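Local structure of paenibacillus xanthan lyase (Paenibacillus, 6F2P) at residues L773-V783 and N799-S810; V821-G832 and S886-S897. The protein cleaves the bacterial polysaccharide xanthan, probably by the beta-elimination used by other members of polysaccharide lyase family 8. All coordinates share one frame; numbering follows the deposited sequence.

Contact 1 (L773-V783 and N799-S810); sequences LPINALTDTPV and NNNAVDDYVEFS. With CA (calcium ion), chain D.
Asp780 and Asp805 bring two carboxylates together across this contact, with a calcium ion bound by both. Asp780 OD1 binds the metal at 2.5 Å, Asp805 OD2 at 2.6 Å, and Asn801 OD1 is the third protein ligand. The two carboxylate planes are steeply inclined to each other, and the ion would offset much of the charge they share. The site lies at the end of an antiparallel strand pair at the edge of a beta-sandwich, beside the type II turn from Ala802 to Asp805. Asp805 OD2 also accepts the backbone NH groups of Asn801 and Ala802, the first nearly along its C-O bond and the second from above the carboxylate plane. Thr779 is the second-shell residue: with OG1 lodged between the backbone N and the carbonyl carbon (chi1 66°), it donates to Asp780 OD1 and accepts from Tyr806 N. Its CG2 meets the Tyr806 ring, 3.4 Å from CE2, while Ala777 CB lies in the ring plane at the edge.

Farther along the pair, Asn776 and Ala777 both face Glu808 in a classic beta bulge; Glu808 O takes Asn776 N, and Ala777 N more weakly. The Asn776 amide and Glu808 carboxylate run side by side, planes 19° apart, and ND2 donates to OE2 at 2.6 Å. Glu808 OE1 is held by a salt bridge to Arg876, which also forms a cation-pi contact with Tyr806. On the other face, Ile775 CG1 packs 4.1 Å from Phe809 CD1. Beyond the strands, a water joins Asp780 O to Asn799 N. Nearby, Asn799 ND2 lies in the carbonyl plane of Thr781 and reaches its O at 2.7 Å in an almost straight bond, 174° at the hydrogen.

Contact 2 (V821-G832 and S886-S897); sequences VKSRIMKSTNSG and SSGYKLMLDNFS. With CA (calcium ion), chain C.
Arg824 and Asp894 lie side by side and point the same way from neighbouring strands. Arg824 CG sits anti to its own N (chi1 -173°) and the chain stays extended to NE, which brings NH1 to Asp894 OD2 in a salt bridge of 3.2 Å. The carboxylate oxygen meets the guanidinium edge in its plane, although the two flat groups are turned 61° apart; NH1 is also bound to Asn789 O. With OD2 engaged there, Asp894 gives OD1 (2.3 Å) and its carbonyl O to a calcium ion completed by Glu769, Glu771, Ser791 and Lys794. Met826 crosses Asp894 obliquely, its bent chain bringing CE against the carboxylate. On the opposite face Ile825 runs at about a right angle to Leu891 and obliquely to Leu893, whose CD1 is 3.7 Å from Ile825 CD1.

Past the strand ends, Asn830 reaches across to the 886-890 loop. Its OD1 accepts Lys890 N at 2.9 Å from above the amide plane, CB and CG rest on Ser887 CB, and the Lys890 chain passes obliquely, CD 3.5 Å from ND2, on its way to Asn799. An alanine here is likely to leave Lys890 N without this acceptor and the aliphatic part of Lys890 with less to lie against. Ser886 OG receives Ser831 N and donates to Gly888 O, tying the loops further. Asp894 and Asn895 both face Arg824, a classic beta bulge at which Asp894 offers both its carboxylate and its carbonyl O to the calcium site of a two-sheet antiparallel beta-sandwich.

In the fold
The two contacts have centres about 13 Å apart in one beta-sandwich and follow in series, contact 1 closing before contact 2 opens. Contact 1 belongs to the five-stranded sheet, where 775-778 is an outermost strand beside 806-813; contact 2 pairs 817-826 with 891-900 in the facing sheet. Strand 806-813 leads directly into 817-826, so the chain steps from one sheet to the other. Between the layers Phe809 packs on Leu893, and at the loop end Lys890 NZ probably bonds to Asn799 OD1. Each contact contributes to its own calcium site, so the sandwich carries two separate ions, one joining the loops beside contact 1, the other bound at the bulge of contact 2.

Contact 1 (L773-V783 and N799-S810)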
loop_
_atom_site.group_PDB
_atom_site.type_symbol
_atom_site.label_atom_id
_atom_site.label_comp_id
_atom_site.label_asym_id
_atom_site.label_seq_id
_atom_site.Cartn_x
_atom_site.Cartn_y
_atom_site.Cartn_z
ATOM N N LEU A 773 22.815 1.648 9.242
ATOM C CA LEU A 773 22.537 1.269 7.868
ATOM C C LEU A 773 21.304 0.387 7.770
ATOM O O LEU A 773 21.185 -0.606 8.487
ATOM C CB LEU A 773 23.740 0.553 7.265
ATOM C CG LEU A 773 24.891 1.482 6.904
ATOM C CD1 LEU A 773 26.102 0.682 6.429
ATOM C CD2 LEU A 773 24.424 2.478 5.844
ATOM N N PRO A 774 20.376 0.755 6.880
ATOM C CA PRO A 774 19.193 -0.070 6.619
ATOM C C PRO A 774 19.635 -1.430 6.120
ATOM O O PRO A 774 20.546 -1.502 5.288
ATOM C CB PRO A 774 18.457 0.696 5.512
ATOM C CG PRO A 774 19.492 1.617 4.920
ATOM C CD PRO A 774 20.418 1.964 6.040
ATOM N N ILE A 775 19.025 -2.491 6.636
ATOM C CA ILE A 775 19.415 -3.828 6.229
ATOM C C ILE A 775 18.450 -4.387 5.198
ATOM O O ILE A 775 17.239 -4.451 5.427
ATOM C CB ILE A 775 19.502 -4.770 7.418
ATOM C CG1 ILE A 775 20.619 -4.312 8.356
ATOM C CG2 ILE A 775 19.734 -6.198 6.940
ATOM C CD1 ILE A 775 20.708 -5.110 9.650
ATOM N N ASN A 776 18.993 -4.790 4.059
ATOM C CA ASN A 776 18.163 -5.262 2.962
ATOM C C ASN A 776 17.872 -6.770 2.988
ATOM O O ASN A 776 16.837 -7.210 2.491
ATOM C CB ASN A 776 18.781 -4.842 1.626
ATOM C CG ASN A 776 17.983 -5.331 0.430
ATOM O OD1 ASN A 776 16.825 -4.942 0.232
ATOM N ND2 ASN A 776 18.611 -6.175 -0.391
ATOM N N ALA A 777 18.785 -7.548 3.572
ATOM C CA ALA A 777 18.672 -9.010 3.627
ATOM C C ALA A 777 19.683 -9.577 4.622
ATOM O O ALA A 777 20.760 -9.019 4.802
ATOM C CB ALA A 777 18.894 -9.616 2.252
ATOM N N LEU A 778 19.339 -10.689 5.266
ATOM C CA LEU A 778 20.210 -11.286 6.283
ATOM C C LEU A 778 19.790 -12.709 6.655
ATOM O O LEU A 778 18.656 -13.122 6.401
ATOM C CB LEU A 778 20.260 -10.415 7.542
ATOM C CG LEU A 778 19.041 -10.432 8.470
ATOM C CD1 LEU A 778 19.393 -9.815 9.808
ATOM C CD2 LEU A 778 17.866 -9.697 7.853
ATOM N N THR A 779 20.721 -13.453 7.249
ATOM C CA THR A 779 20.466 -14.817 7.697
ATOM C C THR A 779 20.477 -14.875 9.213
ATOM O O THR A 779 19.858 -15.751 9.829
ATOM C CB THR A 779 21.559 -15.777 7.221
ATOM O OG1 THR A 779 22.802 -15.435 7.847
ATOM C CG2 THR A 779 21.704 -15.703 5.730
ATOM N N ASP A 780 21.221 -13.948 9.800
ATOM C CA ASP A 780 21.387 -13.865 11.240
ATOM C C ASP A 780 21.216 -12.423 11.696
ATOM O O ASP A 780 21.738 -11.500 11.066
ATOM C CB ASP A 780 22.769 -14.385 11.634
ATOM C CG ASP A 780 22.850 -15.895 11.601
ATOM O OD1 ASP A 780 23.051 -16.448 10.499
ATOM O OD2 ASP A 780 22.708 -16.518 12.681
ATOM N N THR A 781 20.489 -12.228 12.791
ATOM C CA THR A 781 20.264 -10.880 13.305
ATOM C C THR A 781 21.487 -10.308 14.022
ATOM O O THR A 781 21.996 -10.899 14.969
ATOM C CB THR A 781 19.062 -10.835 14.253
ATOM O OG1 THR A 781 17.889 -11.240 13.543
ATOM C CG2 THR A 781 18.858 -9.430 14.793
ATOM N N PRO A 782 21.961 -9.143 13.564
ATOM C CA PRO A 782 23.076 -8.469 14.234
ATOM C C PRO A 782 22.584 -7.601 15.390
ATOM O O PRO A 782 21.414 -7.215 15.420
ATOM C CB PRO A 782 23.648 -7.588 13.125
ATOM C CG PRO A 782 22.454 -7.231 12.310
ATOM C CD PRO A 782 21.540 -8.431 12.345
ATOM N N VAL A 783 23.473 -7.308 16.334
ATOM C CA VAL A 783 23.147 -6.437 17.457
ATOM C C VAL A 783 24.176 -5.306 17.532
ATOM O O VAL A 783 25.363 -5.525 17.277
ATOM C CB VAL A 783 23.156 -7.217 18.790
ATOM C CG1 VAL A 783 22.758 -6.314 19.950
ATOM C CG2 VAL A 783 22.246 -8.426 18.704
ATOM N N ASN A 799 26.068 -11.943 14.227
ATOM C CA ASN A 799 25.890 -13.153 15.025
ATOM C C ASN A 799 25.943 -14.400 14.163
ATOM O O ASN A 799 25.450 -15.454 14.555
ATOM C CB ASN A 799 24.577 -13.095 15.793
ATOM C CG ASN A 799 24.653 -12.161 16.975
ATOM O OD1 ASN A 799 25.529 -12.299 17.828
ATOM N ND2 ASN A 799 23.749 -11.184 17.023
ATOM N N ASN A 800 26.549 -14.256 12.988
ATOM C CA ASN A 800 26.637 -15.317 11.994
ATOM C C ASN A 800 27.150 -16.643 12.546
ATOM O O ASN A 800 28.202 -16.685 13.190
ATOM C CB ASN A 800 27.494 -14.850 10.819
ATOM C CG ASN A 800 26.950 -13.586 10.174
ATOM O OD1 ASN A 800 26.373 -12.733 10.853
ATOM N ND2 ASN A 800 27.118 -13.464 8.860
ATOM N N ASN A 801 26.380 -17.706 12.279
ATOM C CA ASN A 801 26.603 -19.057 12.810
ATOM C C ASN A 801 27.564 -19.879 11.994
ATOM O O ASN A 801 28.322 -20.671 12.537
ATOM C CB ASN A 801 25.303 -19.869 12.801
ATOM C CG ASN A 801 24.229 -19.272 13.651
ATOM O OD1 ASN A 801 23.104 -19.078 13.189
ATOM N ND2 ASN A 801 24.548 -18.998 14.913
ATOM N N ALA A 802 27.484 -19.731 10.678
ATOM C CA ALA A 802 28.091 -20.695 9.776
ATOM C C ALA A 802 28.454 -20.083 8.433
ATOM O O ALA A 802 28.120 -18.936 8.150
ATOM C CB ALA A 802 27.145 -21.873 9.574
ATOM N N VAL A 803 29.142 -20.865 7.611
ATOM C CA VAL A 803 29.538 -20.432 6.282
ATOM C C VAL A 803 28.299 -20.079 5.457
ATOM O O VAL A 803 27.240 -20.680 5.636
ATOM C CB VAL A 803 30.408 -21.518 5.602
ATOM C CG1 VAL A 803 30.650 -21.210 4.138
ATOM C CG2 VAL A 803 31.722 -21.657 6.343
ATOM N N ASP A 804 28.438 -19.063 4.607
ATOM C CA ASP A 804 27.371 -18.560 3.741
ATOM C C ASP A 804 26.320 -17.682 4.438
ATOM O O ASP A 804 25.416 -17.149 3.788
ATOM C CB ASP A 804 26.732 -19.688 2.921
ATOM C CG ASP A 804 27.651 -20.192 1.832
ATOM O OD1 ASP A 804 28.507 -19.404 1.370
ATOM O OD2 ASP A 804 27.521 -21.367 1.438
ATOM N N ASP A 805 26.445 -17.533 5.753
ATOM C CA ASP A 805 25.665 -16.540 6.476
ATOM C C ASP A 805 26.084 -15.156 5.991
ATOM O O ASP A 805 27.270 -14.908 5.735
ATOM C CB ASP A 805 25.917 -16.636 7.981
ATOM C CG ASP A 805 25.013 -17.637 8.669
ATOM O OD1 ASP A 805 24.041 -18.118 8.043
ATOM O OD2 ASP A 805 25.273 -17.920 9.858
ATOM N N TYR A 806 25.120 -14.253 5.869
ATOM C CA TYR A 806 25.438 -12.915 5.397
ATOM C C TYR A 806 24.558 -11.853 6.034
ATOM O O TYR A 806 23.541 -12.162 6.656
ATOM C CB TYR A 806 25.325 -12.845 3.870
ATOM C CG TYR A 806 23.922 -13.053 3.357
ATOM C CD1 TYR A 806 23.055 -11.980 3.196
ATOM C CD2 TYR A 806 23.465 -14.324 3.029
ATOM C CE1 TYR A 806 21.768 -12.165 2.732
ATOM C CE2 TYR A 806 22.181 -14.518 2.561
ATOM C CZ TYR A 806 21.337 -13.435 2.417
ATOM O OH TYR A 806 20.056 -13.615 1.949
ATOM N N VAL A 807 24.984 -10.602 5.890
ATOM C CA VAL A 807 24.158 -9.441 6.191
ATOM C C VAL A 807 24.349 -8.469 5.035
ATOM O O VAL A 807 25.480 -8.172 4.646
ATOM C CB VAL A 807 24.562 -8.751 7.506
ATOM C CG1 VAL A 807 23.609 -7.600 7.818
ATOM C CG2 VAL A 807 24.606 -9.751 8.651
ATOM N N GLU A 808 23.246 -8.003 4.464
ATOM C CA GLU A 808 23.304 -7.161 3.285
ATOM C C GLU A 808 22.756 -5.778 3.630
ATOM O O GLU A 808 21.621 -5.651 4.105
ATOM C CB GLU A 808 22.514 -7.811 2.143
ATOM C CG GLU A 808 22.533 -7.046 0.829
ATOM C CD GLU A 808 21.869 -7.815 -0.302
ATOM O OE1 GLU A 808 22.603 -8.397 -1.133
ATOM O OE2 GLU A 808 20.619 -7.838 -0.359
ATOM N N PHE A 809 23.574 -4.751 3.417
ATOM C CA PHE A 809 23.196 -3.386 3.764
ATOM C C PHE A 809 22.846 -2.575 2.521
ATOM O O PHE A 809 23.225 -2.936 1.408
ATOM C CB PHE A 809 24.337 -2.679 4.491
ATOM C CG PHE A 809 24.834 -3.394 5.710
ATOM C CD1 PHE A 809 24.268 -3.144 6.953
ATOM C CD2 PHE A 809 25.895 -4.285 5.624
ATOM C CE1 PHE A 809 24.734 -3.788 8.092
ATOM C CE2 PHE A 809 26.376 -4.924 6.755
ATOM C CZ PHE A 809 25.792 -4.674 7.994
ATOM N N SER A 810 22.139 -1.468 2.717
ATOM C CA SER A 810 21.895 -0.541 1.625
ATOM C C SER A 810 22.575 0.790 1.910
ATOM O O SER A 810 22.294 1.441 2.913
ATOM C CB SER A 810 20.400 -0.332 1.394
ATOM O OG SER A 810 20.195 0.524 0.284
HETATM CA CA CA D . 22.951 -18.909 10.644
HETATM O O HOH W 1 24.327 -10.873 12.198
#

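Contact 2 (V821-G832 and S886-S897)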
loop_
_atom_site.group_PDB
_atom_site.type_symbol
_atom_site.label_atom_id
_atom_site.label_comp_id
_atom_site.label_asym_id
_atom_site.label_seq_id
_atom_site.Cartn_x
_atom_site.Cartn_y
_atom_site.Cartn_z
ATOM N N VAL A 821 36.692 0.255 -1.646
ATOM C CA VAL A 821 35.791 0.019 -0.521
ATOM C C VAL A 821 36.515 -0.480 0.723
ATOM O O VAL A 821 37.101 -1.559 0.719
ATOM C CB VAL A 821 34.682 -0.972 -0.878
ATOM C CG1 VAL A 821 33.773 -1.192 0.324
ATOM C CG2 VAL A 821 33.887 -0.451 -2.056
ATOM N N LYS A 822 36.461 0.318 1.786
ATOM C CA LYS A 822 37.106 -0.015 3.052
ATOM C C LYS A 822 36.084 -0.231 4.173
ATOM O O LYS A 822 34.994 0.345 4.168
ATOM C CB LYS A 822 38.086 1.093 3.455
ATOM C CG LYS A 822 39.161 1.385 2.423
ATOM C CD LYS A 822 40.237 2.336 2.950
ATOM C CE LYS A 822 41.464 2.317 2.044
ATOM N NZ LYS A 822 42.557 3.237 2.481
ATOM N N SER A 823 36.437 -1.061 5.143
ATOM C CA SER A 823 35.588 -1.228 6.314
ATOM C C SER A 823 36.432 -1.182 7.576
ATOM O O SER A 823 37.553 -1.688 7.596
ATOM C CB SER A 823 34.806 -2.541 6.242
ATOM O OG SER A 823 35.674 -3.657 6.290
ATOM N N ARG A 824 35.907 -0.549 8.617
ATOM C CA ARG A 824 36.604 -0.486 9.897
ATOM C C ARG A 824 36.031 -1.555 10.807
ATOM O O ARG A 824 34.834 -1.572 11.076
ATOM C CB ARG A 824 36.483 0.901 10.537
ATOM C CG ARG A 824 37.315 1.084 11.794
ATOM C CD ARG A 824 37.217 2.511 12.324
ATOM N NE ARG A 824 38.404 2.909 13.079
ATOM C CZ ARG A 824 38.447 3.044 14.401
ATOM N NH1 ARG A 824 37.369 2.820 15.133
ATOM N NH2 ARG A 824 39.575 3.412 14.993
ATOM N N ILE A 825 36.897 -2.456 11.256
ATOM C CA ILE A 825 36.494 -3.610 12.037
ATOM C C ILE A 825 37.057 -3.513 13.455
ATOM O O ILE A 825 38.255 -3.269 13.635
ATOM C CB ILE A 825 37.013 -4.913 11.382
ATOM C CG1 ILE A 825 36.519 -5.035 9.930
ATOM C CG2 ILE A 825 36.660 -6.128 12.237
ATOM C CD1 ILE A 825 35.022 -4.878 9.755
ATOM N N MET A 826 36.203 -3.693 14.462
ATOM C CA MET A 826 36.674 -3.734 15.844
ATOM C C MET A 826 37.200 -5.131 16.174
ATOM O O MET A 826 36.702 -6.137 15.649
ATOM C CB MET A 826 35.554 -3.350 16.802
ATOM C CG MET A 826 34.918 -2.015 16.495
ATOM S SD MET A 826 36.062 -0.666 16.791
ATOM C CE MET A 826 36.346 -0.138 15.118
ATOM N N LYS A 827 38.213 -5.196 17.034
ATOM C CA LYS A 827 38.772 -6.481 17.437
ATOM C C LYS A 827 37.758 -7.264 18.261
ATOM O O LYS A 827 37.084 -6.713 19.137
ATOM C CB LYS A 827 40.067 -6.298 18.239
ATOM C CG LYS A 827 40.749 -7.608 18.644
ATOM C CD LYS A 827 41.988 -7.349 19.493
ATOM C CE LYS A 827 42.588 -8.640 20.034
ATOM N NZ LYS A 827 43.695 -8.335 20.985
ATOM N N SER A 828 37.654 -8.552 17.970
ATOM C CA SER A 828 36.755 -9.432 18.689
ATOM C C SER A 828 37.354 -10.824 18.629
ATOM O O SER A 828 37.840 -11.248 17.581
ATOM C CB SER A 828 35.368 -9.411 18.042
ATOM O OG SER A 828 34.504 -10.397 18.584
ATOM N N THR A 829 37.330 -11.537 19.750
ATOM C CA THR A 829 37.893 -12.882 19.789
ATOM C C THR A 829 37.054 -13.832 18.935
ATOM O O THR A 829 37.475 -14.949 18.625
ATOM C CB THR A 829 38.028 -13.404 21.236
ATOM O OG1 THR A 829 36.790 -13.215 21.931
ATOM C CG2 THR A 829 39.128 -12.646 21.975
ATOM N N ASN A 830 35.864 -13.364 18.558
ATOM C CA ASN A 830 34.981 -14.071 17.642
ATOM C C ASN A 830 34.876 -13.294 16.336
ATOM O O ASN A 830 33.978 -12.470 16.174
ATOM C CB ASN A 830 33.595 -14.212 18.268
ATOM C CG ASN A 830 32.733 -15.246 17.568
ATOM O OD1 ASN A 830 32.924 -15.539 16.386
ATOM N ND2 ASN A 830 31.769 -15.804 18.301
ATOM N N SER A 831 35.809 -13.552 15.420
ATOM C CA SER A 831 35.848 -12.882 14.120
ATOM C C SER A 831 36.061 -13.884 12.992
ATOM O O SER A 831 37.110 -14.524 12.918
ATOM C CB SER A 831 36.974 -11.844 14.083
ATOM O OG SER A 831 36.777 -10.826 15.048
ATOM N N GLY A 832 35.076 -14.008 12.106
ATOM C CA GLY A 832 35.179 -14.937 10.992
ATOM C C GLY A 832 35.964 -14.382 9.815
ATOM O O GLY A 832 36.732 -13.425 9.955
ATOM N N SER A 886 39.662 -18.342 16.231
ATOM C CA SER A 886 38.433 -17.585 16.464
ATOM C C SER A 886 37.367 -18.409 17.201
ATOM O O SER A 886 37.258 -19.621 16.995
ATOM C CB SER A 886 37.876 -17.066 15.141
ATOM O OG SER A 886 36.701 -16.306 15.351
ATOM N N SER A 887 36.596 -17.740 18.062
ATOM C CA SER A 887 35.479 -18.355 18.788
ATOM C C SER A 887 34.459 -18.935 17.819
ATOM O O SER A 887 33.854 -19.979 18.078
ATOM C CB SER A 887 34.756 -17.313 19.652
ATOM O OG SER A 887 35.585 -16.760 20.655
ATOM N N GLY A 888 34.257 -18.228 16.709
ATOM C CA GLY A 888 33.258 -18.600 15.728
ATOM C C GLY A 888 33.341 -17.747 14.478
ATOM O O GLY A 888 34.429 -17.403 14.017
ATOM N N TYR A 889 32.183 -17.388 13.940
ATOM C CA TYR A 889 32.122 -16.734 12.642
ATOM C C TYR A 889 31.623 -15.294 12.718
ATOM O O TYR A 889 31.334 -14.679 11.689
ATOM C CB TYR A 889 31.211 -17.525 11.704
ATOM C CG TYR A 889 31.647 -18.948 11.434
ATOM C CD1 TYR A 889 31.159 -20.007 12.197
ATOM C CD2 TYR A 889 32.530 -19.240 10.402
ATOM C CE1 TYR A 889 31.541 -21.321 11.938
ATOM C CE2 TYR A 889 32.923 -20.548 10.137
ATOM C CZ TYR A 889 32.428 -21.584 10.908
ATOM O OH TYR A 889 32.827 -22.874 10.638
ATOM N N LYS A 890 31.526 -14.752 13.927
ATOM C CA LYS A 890 30.962 -13.415 14.101
ATOM C C LYS A 890 31.874 -12.291 13.612
ATOM O O LYS A 890 32.905 -12.532 12.974
ATOM C CB LYS A 890 30.537 -13.191 15.553
ATOM C CG LYS A 890 29.459 -14.167 16.006
ATOM C CD LYS A 890 28.971 -13.872 17.415
ATOM C CE LYS A 890 27.891 -14.864 17.822
ATOM N NZ LYS A 890 27.253 -14.479 19.107
ATOM N N LEU A 891 31.480 -11.058 13.904
ATOM C CA LEU A 891 32.212 -9.905 13.410
ATOM C C LEU A 891 31.728 -8.649 14.112
ATOM O O LEU A 891 30.541 -8.524 14.430
ATOM C CB LEU A 891 32.002 -9.774 11.902
ATOM C CG LEU A 891 32.664 -8.630 11.132
ATOM C CD1 LEU A 891 34.181 -8.784 11.109
ATOM C CD2 LEU A 891 32.109 -8.576 9.717
ATOM N N MET A 892 32.651 -7.731 14.369
ATOM C CA MET A 892 32.306 -6.430 14.924
ATOM C C MET A 892 32.529 -5.340 13.874
ATOM O O MET A 892 33.617 -4.761 13.787
ATOM C CB MET A 892 33.137 -6.136 16.178
ATOM C CG MET A 892 32.715 -6.914 17.414
ATOM S SD MET A 892 31.107 -6.392 18.050
ATOM C CE MET A 892 30.619 -7.871 18.934
ATOM N N LEU A 893 31.498 -5.063 13.080
ATOM C CA LEU A 893 31.590 -4.082 11.999
ATOM C C LEU A 893 31.340 -2.651 12.491
ATOM O O LEU A 893 30.298 -2.363 13.079
ATOM C CB LEU A 893 30.601 -4.451 10.892
ATOM C CG LEU A 893 30.458 -3.565 9.654
ATOM C CD1 LEU A 893 31.793 -3.356 8.952
ATOM C CD2 LEU A 893 29.453 -4.206 8.708
ATOM N N ASP A 894 32.291 -1.755 12.250
ATOM C CA ASP A 894 32.143 -0.372 12.698
ATOM C C ASP A 894 31.541 0.493 11.599
ATOM O O ASP A 894 30.530 1.160 11.819
ATOM C CB ASP A 894 33.483 0.209 13.182
ATOM C CG ASP A 894 33.335 1.592 13.833
ATOM O OD1 ASP A 894 32.184 2.061 13.999
ATOM O OD2 ASP A 894 34.367 2.208 14.191
ATOM N N ASN A 895 32.164 0.485 10.421
ATOM C CA ASN A 895 31.664 1.284 9.305
ATOM C C ASN A 895 32.221 0.879 7.943
ATOM O O ASN A 895 33.028 -0.042 7.838
ATOM C CB ASN A 895 31.891 2.783 9.554
ATOM C CG ASN A 895 33.366 3.163 9.621
ATOM O OD1 ASN A 895 34.221 2.528 9.006
ATOM N ND2 ASN A 895 33.664 4.223 10.365
ATOM N N PHE A 896 31.761 1.572 6.907
ATOM C CA PHE A 896 32.358 1.491 5.585
ATOM C C PHE A 896 32.860 2.882 5.218
ATOM O O PHE A 896 32.327 3.887 5.688
ATOM C CB PHE A 896 31.335 1.054 4.537
ATOM C CG PHE A 896 30.889 -0.377 4.661
ATOM C CD1 PHE A 896 31.713 -1.409 4.247
ATOM C CD2 PHE A 896 29.631 -0.686 5.159
ATOM C CE1 PHE A 896 31.307 -2.722 4.346
ATOM C CE2 PHE A 896 29.212 -2.005 5.257
ATOM C CZ PHE A 896 30.056 -3.025 4.851
ATOM N N SER A 897 33.891 2.931 4.385
ATOM C CA SER A 897 34.305 4.167 3.748
ATOM C C SER A 897 34.469 3.880 2.268
ATOM O O SER A 897 34.933 2.810 1.898
ATOM C CB SER A 897 35.634 4.657 4.322
ATOM O OG SER A 897 35.496 5.072 5.667
HETATM CA CA CA C . 30.070 2.871 14.014
HETATM O O HOH W 2 35.101 -8.441 14.675
#